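Local structure of dual oxidase maturation factor 1 (Mus musculus, 6WXU) at residues Asn84-Ala89 with Leu150-Leu155; Lys93-Asp98 with Gln118-Thr123. The protein may be required for dual oxidase 1 to mature and to travel from the endoplasmic reticulum to the plasma membrane in functional form. All blocks are in the same frame, centred on the assembly; numbering follows the deposited sequence.

Contact 1: Asn84-Ala89 with Leu150-Leu155; sequences NTTYKA and LPDPVL. With NAG (2-acetamido-2-deoxy-beta-D-glucopyranose), chain M.
Just past strand 77-86 the backbone of Y87 and K88 runs up to the start of helix 152-159, the CA atoms of K88 and P151 coming within 5.2 Å, and D152 N donates to Y87 O at 3.1 Å with an angle of 148° at the hydrogen. P151 holds the N-cap position, so this bond occupies an amide of the first helical turn that has no partner within the helix. The N-H reaches Y87 O from above the carbonyl plane; P151 CA adds a C-H...O contact to Y87 O, 3.2 Å away. The second polar link joins side chains lying roughly at right angles: T86 OG1 donates to D152 OD2 across 3.1 Å, meeting the carboxylate on its anti side and 21° from its plane. D152 OD1 has a long, weak ion pair with a basic side chain of another protein chain. An alanine in place of D152 would probably leave the T86 hydroxyl without this acceptor and the helix start without its nearby negative charge. The P153 ring sets its carbons against oxygens of the strand, CG 3.4 Å from T85 OG1 and CD 3.4 Å from T86 O. The apolar contact is that of P151 with Y87. The Y87 CB points away from the helix, yet with CG anti to the backbone N (chi1 -176°) the ring swings back until CD1 is 3.8 Å from P151 CB; the phenol hydroxyl is hydrogen-bonded to Y126. At the far end N84, whose N-T-T sequon is completed by T86, carries a glycan through ND2. The contact thus fastens a strand end to a helix N-terminus, where the carboxylate of D152 would probably be favoured by the helix dipole while its side chain also holds a threonine of the sequon.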
ATOM      1  N   ASN B  84     -23.687  22.154  12.089  1.00 46.29           N
ATOM      2  CA  ASN B  84     -22.773  21.891  13.193  1.00 46.29           C
ATOM      3  C   ASN B  84     -22.537  20.391  13.273  1.00 46.29           C
ATOM      4  O   ASN B  84     -23.484  19.624  13.466  1.00 46.29           O
ATOM      5  CB  ASN B  84     -23.339  22.393  14.518  1.00 46.29           C
ATOM      6  CG  ASN B  84     -23.737  23.836  14.469  1.00 46.29           C
ATOM      7  OD1 ASN B  84     -23.295  24.584  13.608  1.00 46.29           O
ATOM      8  ND2 ASN B  84     -24.582  24.240  15.401  1.00 46.29           N
ATOM      9  N   THR B  85     -21.284  19.975  13.136  1.00 43.52           N
ATOM     10  CA  THR B  85     -20.945  18.563  13.093  1.00 43.52           C
ATOM     11  C   THR B  85     -19.772  18.276  14.017  1.00 43.52           C
ATOM     12  O   THR B  85     -19.123  19.183  14.538  1.00 43.52           O
ATOM     13  CB  THR B  85     -20.594  18.117  11.670  1.00 43.52           C
ATOM     14  OG1 THR B  85     -19.494  18.890  11.187  1.00 43.52           O
ATOM     15  CG2 THR B  85     -21.767  18.305  10.743  1.00 43.52           C
ATOM     16  N   THR B  86     -19.510  16.991  14.230  1.00 42.55           N
ATOM     17  CA  THR B  86     -18.288  16.592  14.902  1.00 42.55           C
ATOM     18  C   THR B  86     -17.102  16.803  13.971  1.00 42.55           C
ATOM     19  O   THR B  86     -17.256  16.953  12.758  1.00 42.55           O
ATOM     20  CB  THR B  86     -18.364  15.131  15.339  1.00 42.55           C
ATOM     21  OG1 THR B  86     -18.473  14.293  14.185  1.00 42.55           O
ATOM     22  CG2 THR B  86     -19.571  14.910  16.220  1.00 42.55           C
ATOM     23  N   TYR B  87     -15.903  16.821  14.542  1.00 40.74           N
ATOM     24  CA  TYR B  87     -14.714  17.113  13.759  1.00 40.74           C
ATOM     25  C   TYR B  87     -13.778  15.918  13.650  1.00 40.74           C
ATOM     26  O   TYR B  87     -13.490  15.464  12.543  1.00 40.74           O
ATOM     27  CB  TYR B  87     -13.974  18.314  14.357  1.00 40.74           C
ATOM     28  CG  TYR B  87     -12.768  18.743  13.559  1.00 40.74           C
ATOM     29  CD1 TYR B  87     -12.738  18.603  12.184  1.00 40.74           C
ATOM     30  CD2 TYR B  87     -11.659  19.275  14.183  1.00 40.74           C
ATOM     31  CE1 TYR B  87     -11.642  18.985  11.457  1.00 40.74           C
ATOM     32  CE2 TYR B  87     -10.559  19.660  13.462  1.00 40.74           C
ATOM     33  CZ  TYR B  87     -10.557  19.513  12.100  1.00 40.74           C
ATOM     34  OH  TYR B  87      -9.460  19.896  11.370  1.00 40.74           O
ATOM     35  N   LYS B  88     -13.300  15.385  14.767  1.00 40.91           N
ATOM     36  CA  LYS B  88     -12.248  14.383  14.729  1.00 40.91           C
ATOM     37  C   LYS B  88     -12.478  13.379  15.847  1.00 40.91           C
ATOM     38  O   LYS B  88     -13.397  13.519  16.655  1.00 40.91           O
ATOM     39  CB  LYS B  88     -10.872  15.031  14.851  1.00 40.91           C
ATOM     40  CG  LYS B  88     -10.639  15.701  16.182  1.00 40.91           C
ATOM     41  CD  LYS B  88      -9.273  16.333  16.241  1.00 40.91           C
ATOM     42  CE  LYS B  88      -9.032  16.985  17.584  1.00 40.91           C
ATOM     43  NZ  LYS B  88      -7.691  17.616  17.648  1.00 40.91           N
ATOM     44  N   ALA B  89     -11.630  12.358  15.883  1.00 41.03           N
ATOM     45  CA  ALA B  89     -11.713  11.331  16.902  1.00 41.03           C
ATOM     46  C   ALA B  89     -10.984  11.774  18.165  1.00 41.03           C
ATOM     47  O   ALA B  89     -10.083  12.612  18.131  1.00 41.03           O
ATOM     48  CB  ALA B  89     -11.130  10.020  16.386  1.00 41.03           C
ATOM     49  N   LEU B 150      -9.341  11.627   8.026  1.00 41.75           N
ATOM     50  CA  LEU B 150     -10.026  12.850   7.660  1.00 41.75           C
ATOM     51  C   LEU B 150     -11.149  13.131   8.654  1.00 41.75           C
ATOM     52  O   LEU B 150     -11.531  12.254   9.430  1.00 41.75           O
ATOM     53  CB  LEU B 150     -10.578  12.735   6.245  1.00 41.75           C
ATOM     54  CG  LEU B 150      -9.523  12.596   5.155  1.00 41.75           C
ATOM     55  CD1 LEU B 150     -10.185  12.372   3.824  1.00 41.75           C
ATOM     56  CD2 LEU B 150      -8.658  13.830   5.113  1.00 41.75           C
ATOM     57  N   PRO B 151     -11.678  14.354   8.671  1.00 40.71           N
ATOM     58  CA  PRO B 151     -12.786  14.656   9.580  1.00 40.71           C
ATOM     59  C   PRO B 151     -13.984  13.750   9.344  1.00 40.71           C
ATOM     60  O   PRO B 151     -14.110  13.089   8.314  1.00 40.71           O
ATOM     61  CB  PRO B 151     -13.120  16.119   9.268  1.00 40.71           C
ATOM     62  CG  PRO B 151     -12.391  16.435   8.019  1.00 40.71           C
ATOM     63  CD  PRO B 151     -11.188  15.570   8.013  1.00 40.71           C
ATOM     64  N   ASP B 152     -14.878  13.731  10.332  1.00 42.45           N
ATOM     65  CA  ASP B 152     -15.968  12.757  10.312  1.00 42.45           C
ATOM     66  C   ASP B 152     -16.955  12.990   9.177  1.00 42.45           C
ATOM     67  O   ASP B 152     -17.309  12.015   8.494  1.00 42.45           O
ATOM     68  CB  ASP B 152     -16.667  12.734  11.672  1.00 42.45           C
ATOM     69  CG  ASP B 152     -15.802  12.142  12.754  1.00 42.45           C
ATOM     70  OD1 ASP B 152     -14.682  11.698  12.439  1.00 42.45           O
ATOM     71  OD2 ASP B 152     -16.243  12.117  13.919  1.00 42.45           O
ATOM     72  N   PRO B 153     -17.452  14.208   8.924  1.00 41.76           N
ATOM     73  CA  PRO B 153     -18.444  14.360   7.848  1.00 41.76           C
ATOM     74  C   PRO B 153     -17.889  14.080   6.465  1.00 41.76           C
ATOM     75  O   PRO B 153     -18.638  13.628   5.590  1.00 41.76           O
ATOM     76  CB  PRO B 153     -18.890  15.818   7.991  1.00 41.76           C
ATOM     77  CG  PRO B 153     -18.558  16.177   9.385  1.00 41.76           C
ATOM     78  CD  PRO B 153     -17.304  15.454   9.691  1.00 41.76           C
ATOM     79  N   VAL B 154     -16.601  14.337   6.239  1.00 39.86           N
ATOM     80  CA  VAL B 154     -15.996  14.021   4.949  1.00 39.86           C
ATOM     81  C   VAL B 154     -16.103  12.530   4.668  1.00 39.86           C
ATOM     82  O   VAL B 154     -16.470  12.114   3.565  1.00 39.86           O
ATOM     83  CB  VAL B 154     -14.536  14.498   4.907  1.00 39.86           C
ATOM     84  CG1 VAL B 154     -13.851  13.963   3.674  1.00 39.86           C
ATOM     85  CG2 VAL B 154     -14.476  16.007   4.921  1.00 39.86           C
ATOM     86  N   LEU B 155     -15.800  11.701   5.667  1.00 41.05           N
ATOM     87  CA  LEU B 155     -15.863  10.256   5.477  1.00 41.05           C
ATOM     88  C   LEU B 155     -17.293   9.769   5.302  1.00 41.05           C
ATOM     89  O   LEU B 155     -17.536   8.829   4.540  1.00 41.05           O
ATOM     90  CB  LEU B 155     -15.202   9.552   6.659  1.00 41.05           C
ATOM     91  CG  LEU B 155     -13.713   9.827   6.849  1.00 41.05           C
ATOM     92  CD1 LEU B 155     -13.235   9.280   8.169  1.00 41.05           C
ATOM     93  CD2 LEU B 155     -12.929   9.215   5.721  1.00 41.05           C
TER
HETATM   94  C1  NAG M 401     -25.049  25.595  15.478  1.00 54.11           C
HETATM   95  C2  NAG M 401     -26.428  25.739  14.842  1.00 54.11           C
HETATM   96  C3  NAG M 401     -26.930  27.169  14.991  1.00 54.11           C
HETATM   97  C4  NAG M 401     -26.895  27.591  16.452  1.00 54.11           C
HETATM   98  C5  NAG M 401     -25.498  27.379  17.021  1.00 54.11           C
HETATM   99  C6  NAG M 401     -25.424  27.660  18.502  1.00 54.11           C
HETATM  100  C7  NAG M 401     -27.405  24.691  12.856  1.00 54.11           C
HETATM  101  C8  NAG M 401     -27.220  24.371  11.406  1.00 54.11           C
HETATM  102  N2  NAG M 401     -26.404  25.352  13.443  1.00 54.11           N
HETATM  103  O3  NAG M 401     -28.260  27.255  14.495  1.00 54.11           O
HETATM  104  O4  NAG M 401     -27.249  28.963  16.573  1.00 54.11           O
HETATM  105  O5  NAG M 401     -25.103  26.012  16.843  1.00 54.11           O
HETATM  106  O6  NAG M 401     -26.726  27.760  19.065  1.00 54.11           O
HETATM  107  O7  NAG M 401     -28.412  24.364  13.469  1.00 54.11           O

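Contact 2: Lys93-Asp98 with Gln118-Thr123; sequences KWVSVD and QQLNET. With NAG (2-acetamido-2-deoxy-beta-D-glucopyranose), chain N; MAN (alpha-D-mannopyranose), chain E; MAN (alpha-D-mannopyranose), chain C.
The flat carboxamide of Q119 is laid against V95 and S96 of strand 94-103, with V95 CB over one face, 4.2 Å from Q119 CD, and its outer end turned to the backbone N and O of S96. The terminal oxygen and nitrogen of the amide were probably exchanged in modelling, so their individual pairings with S96 are left undecided; its position beside the strand does not depend on that choice. Q119 gets there with a chain extended beyond CG (chi2 -170°). W94, whose CB points away from the loop, packs its indole on T86 and on a polar side chain of another protein chain. The apolar half of the contact belongs to L120, which crosses V95 at about a right angle: L120 CD1 meets V95 CG1 at 3.8 Å and K93 CB at 3.9 Å. V95 CG1 stands anti to its own carbonyl carbon (chi1 -63°), which turns it to the leucine. K93 takes part through CB, since the rest of its chain bends away. S96 O accepts a hydrogen bond from T115 OG1, and S96 OG is weakly bonded to N84. Beyond L120 the chain turns at N121, in a left-handed backbone conformation (phi 62°). Within an N-E-T sequon, N121 ND2 is joined covalently to NAG C1 (chain N) at 1.4 Å. T123 N donates to O3 of the chain E mannose at 3.2 Å. Bound mannose is also hydrogen-bonded to N125 N and to residues of another protein chain. The loop therefore rests on the strand through one amide and one leucine, a modest surface contact, while its far side bears a glycan and meets sugar, consistent with a place at a carbohydrate-rich extracellular interface.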
ATOM      1  N   LYS B  93     -15.644  17.735  20.856  1.00 42.30           N
ATOM      2  CA  LYS B  93     -15.918  19.093  20.407  1.00 42.30           C
ATOM      3  C   LYS B  93     -16.565  19.099  19.030  1.00 42.30           C
ATOM      4  O   LYS B  93     -16.213  18.298  18.162  1.00 42.30           O
ATOM      5  CB  LYS B  93     -14.627  19.905  20.369  1.00 42.30           C
ATOM      6  CG  LYS B  93     -14.015  20.138  21.725  1.00 42.30           C
ATOM      7  CD  LYS B  93     -14.874  21.075  22.537  1.00 42.30           C
ATOM      8  CE  LYS B  93     -14.286  21.305  23.911  1.00 42.30           C
ATOM      9  NZ  LYS B  93     -14.278  20.054  24.710  1.00 42.30           N
ATOM     10  N   TRP B  94     -17.504  20.020  18.833  1.00 43.16           N
ATOM     11  CA  TRP B  94     -18.202  20.193  17.569  1.00 43.16           C
ATOM     12  C   TRP B  94     -17.746  21.475  16.886  1.00 43.16           C
ATOM     13  O   TRP B  94     -17.304  22.421  17.540  1.00 43.16           O
ATOM     14  CB  TRP B  94     -19.718  20.237  17.776  1.00 43.16           C
ATOM     15  CG  TRP B  94     -20.321  18.915  18.116  1.00 43.16           C
ATOM     16  CD1 TRP B  94     -19.815  17.977  18.958  1.00 43.16           C
ATOM     17  CD2 TRP B  94     -21.543  18.378  17.606  1.00 43.16           C
ATOM     18  NE1 TRP B  94     -20.647  16.890  19.011  1.00 43.16           N
ATOM     19  CE2 TRP B  94     -21.717  17.112  18.187  1.00 43.16           C
ATOM     20  CE3 TRP B  94     -22.508  18.847  16.713  1.00 43.16           C
ATOM     21  CZ2 TRP B  94     -22.812  16.311  17.906  1.00 43.16           C
ATOM     22  CZ3 TRP B  94     -23.595  18.050  16.438  1.00 43.16           C
ATOM     23  CH2 TRP B  94     -23.739  16.797  17.030  1.00 43.16           C
ATOM     24  N   VAL B  95     -17.859  21.499  15.560  1.00 42.29           N
ATOM     25  CA  VAL B  95     -17.471  22.651  14.762  1.00 42.29           C
ATOM     26  C   VAL B  95     -18.662  23.106  13.934  1.00 42.29           C
ATOM     27  O   VAL B  95     -19.605  22.355  13.688  1.00 42.29           O
ATOM     28  CB  VAL B  95     -16.268  22.347  13.850  1.00 42.29           C
ATOM     29  CG1 VAL B  95     -15.059  22.015  14.676  1.00 42.29           C
ATOM     30  CG2 VAL B  95     -16.592  21.213  12.919  1.00 42.29           C
ATOM     31  N   SER B  96     -18.606  24.360  13.498  1.00 43.22           N
ATOM     32  CA  SER B  96     -19.624  24.957  12.641  1.00 43.22           C
ATOM     33  C   SER B  96     -19.015  25.153  11.261  1.00 43.22           C
ATOM     34  O   SER B  96     -18.129  25.992  11.086  1.00 43.22           O
ATOM     35  CB  SER B  96     -20.113  26.280  13.221  1.00 43.22           C
ATOM     36  OG  SER B  96     -21.086  26.865  12.382  1.00 43.22           O
ATOM     37  N   VAL B  97     -19.492  24.388  10.281  1.00 42.14           N
ATOM     38  CA  VAL B  97     -18.844  24.277   8.987  1.00 42.14           C
ATOM     39  C   VAL B  97     -19.850  24.576   7.879  1.00 42.14           C
ATOM     40  O   VAL B  97     -21.032  24.801   8.123  1.00 42.14           O
ATOM     41  CB  VAL B  97     -18.210  22.890   8.777  1.00 42.14           C
ATOM     42  CG1 VAL B  97     -16.981  22.751   9.625  1.00 42.14           C
ATOM     43  CG2 VAL B  97     -19.206  21.814   9.120  1.00 42.14           C
ATOM     44  N   ASP B  98     -19.345  24.582   6.648  1.00 45.02           N
ATOM     45  CA  ASP B  98     -20.123  24.711   5.418  1.00 45.02           C
ATOM     46  C   ASP B  98     -19.804  23.493   4.560  1.00 45.02           C
ATOM     47  O   ASP B  98     -18.838  23.504   3.797  1.00 45.02           O
ATOM     48  CB  ASP B  98     -19.790  25.992   4.670  1.00 45.02           C
ATOM     49  CG  ASP B  98     -20.254  27.228   5.392  1.00 45.02           C
ATOM     50  OD1 ASP B  98     -20.746  27.103   6.527  1.00 45.02           O
ATOM     51  OD2 ASP B  98     -20.131  28.332   4.823  1.00 45.02           O
ATOM     52  N   GLN B 118     -10.694  29.179  11.620  1.00 48.20           N
ATOM     53  CA  GLN B 118      -9.896  28.799  12.781  1.00 48.20           C
ATOM     54  C   GLN B 118     -10.840  28.627  13.964  1.00 48.20           C
ATOM     55  O   GLN B 118     -11.317  29.613  14.531  1.00 48.20           O
ATOM     56  CB  GLN B 118      -8.840  29.859  13.067  1.00 48.20           C
ATOM     57  CG  GLN B 118      -7.996  30.234  11.865  1.00 48.20           C
ATOM     58  CD  GLN B 118      -6.807  29.322  11.688  1.00 48.20           C
ATOM     59  OE1 GLN B 118      -6.387  28.646  12.625  1.00 48.20           O
ATOM     60  NE2 GLN B 118      -6.255  29.295  10.484  1.00 48.20           N
ATOM     61  N   GLN B 119     -11.116  27.379  14.340  1.00 46.40           N
ATOM     62  CA  GLN B 119     -12.037  27.122  15.440  1.00 46.40           C
ATOM     63  C   GLN B 119     -11.397  26.389  16.608  1.00 46.40           C
ATOM     64  O   GLN B 119     -11.459  26.876  17.740  1.00 46.40           O
ATOM     65  CB  GLN B 119     -13.250  26.341  14.932  1.00 46.40           C
ATOM     66  CG  GLN B 119     -14.071  27.122  13.950  1.00 46.40           C
ATOM     67  CD  GLN B 119     -15.368  26.454  13.637  1.00 46.40           C
ATOM     68  OE1 GLN B 119     -15.709  26.258  12.476  1.00 46.40           O
ATOM     69  NE2 GLN B 119     -16.112  26.098  14.672  1.00 46.40           N
ATOM     70  N   LEU B 120     -10.780  25.238  16.376  1.00 48.94           N
ATOM     71  CA  LEU B 120     -10.221  24.420  17.446  1.00 48.94           C
ATOM     72  C   LEU B 120      -8.698  24.445  17.414  1.00 48.94           C
ATOM     73  O   LEU B 120      -8.043  23.416  17.585  1.00 48.94           O
ATOM     74  CB  LEU B 120     -10.730  22.985  17.359  1.00 48.94           C
ATOM     75  CG  LEU B 120     -12.235  22.756  17.490  1.00 48.94           C
ATOM     76  CD1 LEU B 120     -12.550  21.282  17.381  1.00 48.94           C
ATOM     77  CD2 LEU B 120     -12.746  23.311  18.796  1.00 48.94           C
ATOM     78  N   ASN B 121      -8.128  25.625  17.172  1.00 54.24           N
ATOM     79  CA  ASN B 121      -6.697  25.785  16.918  1.00 54.24           C
ATOM     80  C   ASN B 121      -6.272  25.033  15.664  1.00 54.24           C
ATOM     81  O   ASN B 121      -5.126  24.604  15.545  1.00 54.24           O
ATOM     82  CB  ASN B 121      -5.852  25.341  18.113  1.00 54.24           C
ATOM     83  CG  ASN B 121      -6.325  25.938  19.415  1.00 54.24           C
ATOM     84  OD1 ASN B 121      -7.214  25.399  20.067  1.00 54.24           O
ATOM     85  ND2 ASN B 121      -5.732  27.052  19.806  1.00 54.24           N
ATOM     86  N   GLU B 122      -7.191  24.873  14.717  1.00 48.26           N
ATOM     87  CA  GLU B 122      -6.931  24.180  13.467  1.00 48.26           C
ATOM     88  C   GLU B 122      -7.385  25.059  12.309  1.00 48.26           C
ATOM     89  O   GLU B 122      -7.910  26.157  12.504  1.00 48.26           O
ATOM     90  CB  GLU B 122      -7.633  22.818  13.436  1.00 48.26           C
ATOM     91  N   THR B 123      -7.172  24.574  11.090  1.00 45.80           N
ATOM     92  CA  THR B 123      -7.584  25.274   9.879  1.00 45.80           C
ATOM     93  C   THR B 123      -8.457  24.329   9.070  1.00 45.80           C
ATOM     94  O   THR B 123      -7.957  23.364   8.484  1.00 45.80           O
ATOM     95  CB  THR B 123      -6.379  25.742   9.067  1.00 45.80           C
ATOM     96  OG1 THR B 123      -5.628  26.686   9.836  1.00 45.80           O
ATOM     97  CG2 THR B 123      -6.828  26.408   7.791  1.00 45.80           C
TER
HETATM   98  C1  NAG N 413      -6.133  27.669  21.042  1.00 62.53           C
HETATM   99  C2  NAG N 413      -4.935  27.965  21.941  1.00 62.53           C
HETATM  100  C3  NAG N 413      -5.403  28.587  23.252  1.00 62.53           C
HETATM  101  C4  NAG N 413      -6.288  29.797  22.983  1.00 62.53           C
HETATM  102  C5  NAG N 413      -7.421  29.423  22.031  1.00 62.53           C
HETATM  103  C6  NAG N 413      -8.262  30.609  21.620  1.00 62.53           C
HETATM  104  C7  NAG N 413      -2.955  26.535  21.679  1.00 62.53           C
HETATM  105  C8  NAG N 413      -2.318  25.230  22.042  1.00 62.53           C
HETATM  106  N2  NAG N 413      -4.169  26.756  22.195  1.00 62.53           N
HETATM  107  O3  NAG N 413      -4.271  28.974  24.017  1.00 62.53           O
HETATM  108  O4  NAG N 413      -6.845  30.275  24.202  1.00 62.53           O
HETATM  109  O5  NAG N 413      -6.878  28.864  20.826  1.00 62.53           O
HETATM  110  O6  NAG N 413      -7.705  31.279  20.497  1.00 62.53           O
HETATM  111  O7  NAG N 413      -2.398  27.351  20.952  1.00 62.53           O
HETATM  112  C1  MAN E   6      -5.515  20.214   8.370  1.00 44.35           C
HETATM  113  C2  MAN E   6      -5.816  20.849   9.712  1.00 44.35           C
HETATM  114  C3  MAN E   6      -4.724  21.838  10.037  1.00 44.35           C
HETATM  115  C4  MAN E   6      -3.360  21.184   9.960  1.00 44.35           C
HETATM  116  C5  MAN E   6      -3.170  20.490   8.618  1.00 44.35           C
HETATM  117  C6  MAN E   6      -1.915  19.674   8.576  1.00 44.35           C
HETATM  118  O2  MAN E   6      -5.754  19.889  10.741  1.00 44.35           O
HETATM  119  O3  MAN E   6      -4.898  22.404  11.319  1.00 44.35           O
HETATM  120  O4  MAN E   6      -2.378  22.174  10.085  1.00 44.35           O
HETATM  121  O5  MAN E   6      -4.265  19.597   8.394  1.00 44.35           O
HETATM  122  O6  MAN E   6      -1.932  18.889   7.401  1.00 44.35           O
HETATM  123  C1  MAN C   5      -4.771  20.550   5.249  1.00 46.83           C
HETATM  124  C2  MAN C   5      -5.970  20.872   6.155  1.00 46.83           C
HETATM  125  C3  MAN C   5      -6.689  22.062   5.611  1.00 46.83           C
HETATM  126  C4  MAN C   5      -5.737  23.226   5.518  1.00 46.83           C
HETATM  127  C5  MAN C   5      -4.644  22.879   4.546  1.00 46.83           C
HETATM  128  C6  MAN C   5      -3.608  23.964   4.457  1.00 46.83           C
HETATM  129  O2  MAN C   5      -5.528  21.299   7.427  1.00 46.83           O
HETATM  130  O3  MAN C   5      -7.758  22.414   6.443  1.00 46.83           O
HETATM  131  O4  MAN C   5      -6.413  24.361   5.043  1.00 46.83           O
HETATM  132  O5  MAN C   5      -3.972  21.700   5.009  1.00 46.83           O
HETATM  133  O6  MAN C   5      -2.817  23.717   3.309  1.00 46.83           O

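From the N terminus, strand 77-86 ends at 84-89, and the chain returns antiparallel along strand 94-103, beginning with 93-98. Contact 2 then closes the loop from strand 94-103 through strand 108-111 to 118-123, ahead of strand 128-130. Contact 1 closes later, when 150-155 opens helix 152-159 after helix 138-147, so contact 2 is nested within its loop and the two do not cross. Their centres lie 10 Å apart, and the neighbouring strands join them directly: V95 N sits 2.8 Å from T85 O, a probable hydrogen bond. Together they tie one end of the antiparallel sheet, predicted to be extracellular, to a helix and to a glycosylated loop.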